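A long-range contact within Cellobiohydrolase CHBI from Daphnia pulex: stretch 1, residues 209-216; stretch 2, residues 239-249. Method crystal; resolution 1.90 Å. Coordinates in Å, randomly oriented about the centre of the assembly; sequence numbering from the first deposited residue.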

ATOM      1  N   GLY A 209      13.628  -5.391 -12.149  1.00 23.14           N
ATOM      2  CA  GLY A 209      14.155  -6.617 -12.705  1.00 21.59           C
ATOM      3  C   GLY A 209      13.203  -7.303 -13.661  1.00 22.77           C
ATOM      4  O   GLY A 209      12.102  -6.800 -13.921  1.00 23.81           O
ATOM      5  N   TYR A 210      13.566  -8.498 -14.128  1.00 22.32           N
ATOM      6  CA  TYR A 210      12.843  -9.159 -15.191  1.00 22.47           C
ATOM      7  C   TYR A 210      11.405  -9.492 -14.784  1.00 25.19           C
ATOM      8  O   TYR A 210      10.534  -9.395 -15.578  1.00 22.09           O
ATOM      9  CB  TYR A 210      13.534 -10.440 -15.508  1.00 23.81           C
ATOM     10  CG  TYR A 210      13.041 -11.131 -16.733  1.00 26.81           C
ATOM     11  CD1 TYR A 210      13.410 -10.701 -17.998  1.00 30.85           C
ATOM     12  CD2 TYR A 210      12.227 -12.213 -16.631  1.00 30.80           C
ATOM     13  CE1 TYR A 210      12.940 -11.351 -19.133  1.00 35.41           C
ATOM     14  CE2 TYR A 210      11.746 -12.855 -17.732  1.00 32.65           C
ATOM     15  CZ  TYR A 210      12.099 -12.446 -18.957  1.00 35.50           C
ATOM     16  OH  TYR A 210      11.572 -13.173 -19.970  1.00 40.23           O
ATOM     17  N   TYR A 211      11.171  -9.941 -13.554  1.00 21.05           N
ATOM     18  CA  TYR A 211       9.818 -10.358 -13.181  1.00 21.02           C
ATOM     19  C   TYR A 211       9.098  -9.300 -12.418  1.00 21.40           C
ATOM     20  O   TYR A 211       9.737  -8.486 -11.767  1.00 20.32           O
ATOM     21  CB  TYR A 211       9.862 -11.577 -12.257  1.00 22.76           C
ATOM     22  CG  TYR A 211      10.461 -12.785 -12.906  1.00 23.38           C
ATOM     23  CD1 TYR A 211       9.740 -13.554 -13.824  1.00 25.98           C
ATOM     24  CD2 TYR A 211      11.766 -13.104 -12.653  1.00 27.82           C
ATOM     25  CE1 TYR A 211      10.313 -14.666 -14.428  1.00 26.37           C
ATOM     26  CE2 TYR A 211      12.355 -14.215 -13.227  1.00 31.27           C
ATOM     27  CZ  TYR A 211      11.615 -14.968 -14.127  1.00 27.95           C
ATOM     28  OH  TYR A 211      12.248 -16.015 -14.681  1.00 33.56           O
ATOM     29  N   GLY A 212       7.767  -9.369 -12.452  1.00 20.68           N
ATOM     30  CA  GLY A 212       6.976  -8.659 -11.479  1.00 20.22           C
ATOM     31  C   GLY A 212       6.253  -9.598 -10.510  1.00 20.26           C
ATOM     32  O   GLY A 212       6.291 -10.813 -10.679  1.00 21.19           O
ATOM     33  N   ASN A 213       5.583  -9.055  -9.507  1.00 19.82           N
ATOM     34  CA  ASN A 213       4.874  -9.867  -8.523  1.00 20.30           C
ATOM     35  C   ASN A 213       3.479  -9.360  -8.298  1.00 19.80           C
ATOM     36  O   ASN A 213       3.264  -8.317  -7.712  1.00 21.35           O
ATOM     37  CB  ASN A 213       5.708 -10.057  -7.223  1.00 21.05           C
ATOM     38  CG  ASN A 213       5.461 -11.406  -6.594  1.00 22.13           C
ATOM     39  OD1 ASN A 213       5.004 -12.344  -7.286  1.00 19.56           O
ATOM     40  ND2 ASN A 213       5.766 -11.532  -5.293  1.00 24.93           N
ATOM     41  N   CYS A 214       2.496 -10.102  -8.783  1.00 19.64           N
ATOM     42  CA  CYS A 214       1.120  -9.627  -8.824  1.00 20.84           C
ATOM     43  C   CYS A 214       0.329 -10.277  -7.740  1.00 21.06           C
ATOM     44  O   CYS A 214       0.470 -11.510  -7.479  1.00 20.37           O
ATOM     45  CB  CYS A 214       0.451 -10.106 -10.135  1.00 23.12           C
ATOM     46  SG  CYS A 214       1.227  -9.667 -11.706  1.00 24.57           S
ATOM     47  N   CYS A 215      -0.583  -9.516  -7.169  1.00 19.78           N
ATOM     48  CA  CYS A 215      -1.674 -10.047  -6.417  1.00 20.62           C
ATOM     49  C   CYS A 215      -2.768  -9.027  -6.110  1.00 19.15           C
ATOM     50  O   CYS A 215      -2.594  -7.849  -6.334  1.00 20.58           O
ATOM     51  CB  CYS A 215      -1.173 -10.681  -5.084  1.00 20.20           C
ATOM     52  SG  CYS A 215      -0.487  -9.481  -3.891  1.00 23.53           S
ATOM     53  N   ALA A 216      -3.881  -9.481  -5.535  1.00 18.81           N
ATOM     54  CA  ALA A 216      -5.021  -8.573  -5.361  1.00 18.93           C
ATOM     55  C   ALA A 216      -4.662  -7.604  -4.297  1.00 19.22           C
ATOM     56  O   ALA A 216      -3.804  -7.914  -3.463  1.00 17.80           O
ATOM     57  CB  ALA A 216      -6.313  -9.333  -5.038  1.00 22.33           C
TER
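Stretch 2, residues 239-249: DQTRCEGVVCG

How does stretch 2 run along stretch 1? Its strand, 241-243, lies antiparallel to strand 212-214, with N-to-C directions 144° apart and axes approaching to 4.5 Å. Gly 212 faces Cys 243, Asn 213 faces Arg 242, and Cys 214 faces Thr 241. Two reciprocal pairs of hydrogen bonds fix this register: Gly 212 N to Cys 243 O (3.0 Å) and Cys 243 N to Gly 212 O (2.9 Å), then Cys 214 N to Thr 241 O and Thr 241 N to Cys 214 O (both 2.8 Å). Beyond the strand, residues 246-248 form a 3-10 segment.

What does Arg 242 do on the Asn 213 side of the sheet? Its chi1 and chi2 are both t, extending the chain, and chi3 turns to p. In this shape its guanidinium lies flat on the ring of Tyr 211, whose chi1 is m; the planes differ by 4° and the centres are 3.8 Å apart. Arg 242 CZ and CD each lie over the same ring, adding cation-pi and CH-pi contacts.

How is Asn 213 held? Its chi1, -147°, lies between wells, and its end comes nearer to stretch 2 than its CA-to-CB direction suggests. Gln 240, with chi1 t and chi2 m, brings its amide across, and NE2 donates to Asn 213 OD1 at 2.9 Å.

Why does glycine suit position 212? A CB modelled on Gly 212 with ideal geometry would clash with Cys 243 SG and sit tight against Cys 248 SG. Those two sulfurs form a disulfide, SG to SG 2.1 Å, with Cys 243 at chi1 p and Cys 248 at m. Cys 214, chi1 m, points to the same face as Cys 243, and its SG packs 3.5 Å from Cys 243 SG.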

ATOM      1  N   ASP A 239      -4.222 -14.593  -5.910  1.00 22.63           N
ATOM      2  CA  ASP A 239      -3.033 -14.939  -5.130  1.00 25.03           C
ATOM      3  C   ASP A 239      -1.708 -14.553  -5.773  1.00 22.46           C
ATOM      4  O   ASP A 239      -1.634 -14.302  -6.997  1.00 22.03           O
ATOM      5  CB  ASP A 239      -3.007 -16.408  -4.794  1.00 30.51           C
ATOM      6  CG  ASP A 239      -3.091 -17.274  -5.988  1.00 40.52           C
ATOM      7  OD1 ASP A 239      -4.023 -17.076  -6.801  1.00 49.71           O
ATOM      8  OD2 ASP A 239      -2.259 -18.181  -6.097  1.00 51.41           O
ATOM      9  N   GLN A 240      -0.683 -14.511  -4.936  1.00 22.04           N
ATOM     10  CA  GLN A 240       0.667 -14.119  -5.353  1.00 22.19           C
ATOM     11  C   GLN A 240       1.119 -14.872  -6.584  1.00 22.65           C
ATOM     12  O   GLN A 240       1.195 -16.091  -6.570  1.00 20.61           O
ATOM     13  CB  GLN A 240       1.674 -14.309  -4.208  1.00 23.54           C
ATOM     14  CG  GLN A 240       3.115 -14.035  -4.579  1.00 22.84           C
ATOM     15  CD  GLN A 240       3.892 -15.221  -5.114  1.00 25.01           C
ATOM     16  OE1 GLN A 240       3.911 -16.317  -4.517  1.00 28.61           O
ATOM     17  NE2 GLN A 240       4.630 -14.989  -6.218  1.00 22.50           N
ATOM     18  N   THR A 241       1.424 -14.138  -7.653  1.00 20.98           N
ATOM     19  CA  THR A 241       1.792 -14.703  -8.913  1.00 22.22           C
ATOM     20  C   THR A 241       2.951 -13.907  -9.512  1.00 21.99           C
ATOM     21  O   THR A 241       2.804 -12.724  -9.839  1.00 19.53           O
ATOM     22  CB  THR A 241       0.586 -14.661  -9.896  1.00 22.64           C
ATOM     23  OG1 THR A 241      -0.524 -15.317  -9.286  1.00 21.42           O
ATOM     24  CG2 THR A 241       0.893 -15.362 -11.160  1.00 23.60           C
ATOM     25  N   ARG A 242       4.111 -14.568  -9.631  1.00 23.07           N
ATOM     26  CA  ARG A 242       5.221 -13.980 -10.333  1.00 23.99           C
ATOM     27  C   ARG A 242       4.874 -13.904 -11.842  1.00 25.42           C
ATOM     28  O   ARG A 242       4.341 -14.877 -12.406  1.00 23.96           O
ATOM     29  CB  ARG A 242       6.493 -14.775 -10.101  1.00 25.87           C
ATOM     30  CG  ARG A 242       7.665 -14.145 -10.804  1.00 25.79           C
ATOM     31  CD  ARG A 242       8.940 -14.872 -10.550  1.00 26.93           C
ATOM     32  NE  ARG A 242       8.933 -16.070 -11.361  1.00 30.25           N
ATOM     33  CZ  ARG A 242       9.930 -16.948 -11.469  1.00 33.73           C
ATOM     34  NH1 ARG A 242      11.104 -16.781 -10.837  1.00 33.01           N
ATOM     35  NH2 ARG A 242       9.750 -17.971 -12.296  1.00 37.50           N
ATOM     36  N   CYS A 243       5.128 -12.750 -12.496  1.00 23.16           N
ATOM     37  CA  CYS A 243       4.656 -12.534 -13.840  1.00 22.85           C
ATOM     38  C   CYS A 243       5.869 -12.112 -14.721  1.00 22.94           C
ATOM     39  O   CYS A 243       6.861 -11.609 -14.236  1.00 21.81           O
ATOM     40  CB  CYS A 243       3.601 -11.440 -13.879  1.00 26.15           C
ATOM     41  SG  CYS A 243       4.263  -9.778 -13.369  1.00 30.19           S
ATOM     42  N   GLU A 244       5.732 -12.343 -16.002  1.00 23.96           N
ATOM     43  CA  GLU A 244       6.643 -11.793 -17.018  1.00 26.13           C
ATOM     44  C   GLU A 244       5.781 -11.591 -18.231  1.00 27.12           C
ATOM     45  O   GLU A 244       4.666 -12.115 -18.307  1.00 25.65           O
ATOM     46  CB  GLU A 244       7.786 -12.765 -17.332  1.00 28.45           C
ATOM     47  CG  GLU A 244       7.282 -14.080 -17.890  1.00 29.00           C
ATOM     48  CD  GLU A 244       8.427 -15.023 -18.273  1.00 34.31           C
ATOM     49  OE1 GLU A 244       8.817 -15.838 -17.440  1.00 34.59           O
ATOM     50  OE2 GLU A 244       8.929 -14.949 -19.410  1.00 36.95           O
ATOM     51  N   GLY A 245       6.298 -10.852 -19.178  1.00 27.58           N
ATOM     52  CA  GLY A 245       5.575 -10.538 -20.389  1.00 28.07           C
ATOM     53  C   GLY A 245       4.261  -9.820 -20.141  1.00 27.98           C
ATOM     54  O   GLY A 245       4.132  -9.028 -19.214  1.00 26.45           O
ATOM     55  N   VAL A 246       3.278 -10.134 -20.969  1.00 27.27           N
ATOM     56  CA  VAL A 246       2.063  -9.383 -21.020  1.00 28.60           C
ATOM     57  C   VAL A 246       1.280  -9.591 -19.727  1.00 27.03           C
ATOM     58  O   VAL A 246       0.478  -8.783 -19.382  1.00 25.72           O
ATOM     59  CB  VAL A 246       1.237  -9.815 -22.265  1.00 32.77           C
ATOM     60  CG1 VAL A 246       0.783 -11.269 -22.174  1.00 33.55           C
ATOM     61  CG2 VAL A 246       0.030  -8.913 -22.517  1.00 34.73           C
ATOM     62  N   VAL A 247       1.546 -10.686 -19.013  1.00 23.97           N
ATOM     63  CA  VAL A 247       0.781 -11.005 -17.805  1.00 24.29           C
ATOM     64  C   VAL A 247       0.967  -9.949 -16.704  1.00 24.13           C
ATOM     65  O   VAL A 247       0.060  -9.730 -15.958  1.00 21.74           O
ATOM     66  CB  VAL A 247       1.124 -12.414 -17.318  1.00 25.22           C
ATOM     67  CG1 VAL A 247       0.603 -12.714 -15.870  1.00 25.61           C
ATOM     68  CG2 VAL A 247       0.649 -13.398 -18.414  1.00 26.57           C
ATOM     69  N   CYS A 248       2.125  -9.271 -16.672  1.00 23.06           N
ATOM     70  CA  CYS A 248       2.376  -8.225 -15.727  1.00 22.91           C
ATOM     71  C   CYS A 248       1.592  -6.987 -16.001  1.00 22.52           C
ATOM     72  O   CYS A 248       1.480  -6.142 -15.145  1.00 22.13           O
ATOM     73  CB  CYS A 248       3.858  -7.848 -15.773  1.00 26.54           C
ATOM     74  SG  CYS A 248       5.073  -9.043 -15.137  1.00 29.58           S
ATOM     75  N   GLY A 249       1.073  -6.844 -17.199  1.00 22.50           N
ATOM     76  CA  GLY A 249       0.433  -5.624 -17.628  1.00 21.09           C
ATOM     77  C   GLY A 249       1.284  -4.386 -17.530  1.00 23.45           C
ATOM     78  O   GLY A 249       0.833  -3.336 -16.981  1.00 21.68           O
TER
HETATM   79  O   HOH W   1       9.270  -9.751 -18.601  1.00 46.16           O
HETATM   80  O   HOH W   2      11.525 -16.010 -20.139  1.00 59.10           O
HETATM   81  O   HOH W   3      11.067 -17.243 -16.995  1.00 40.48           O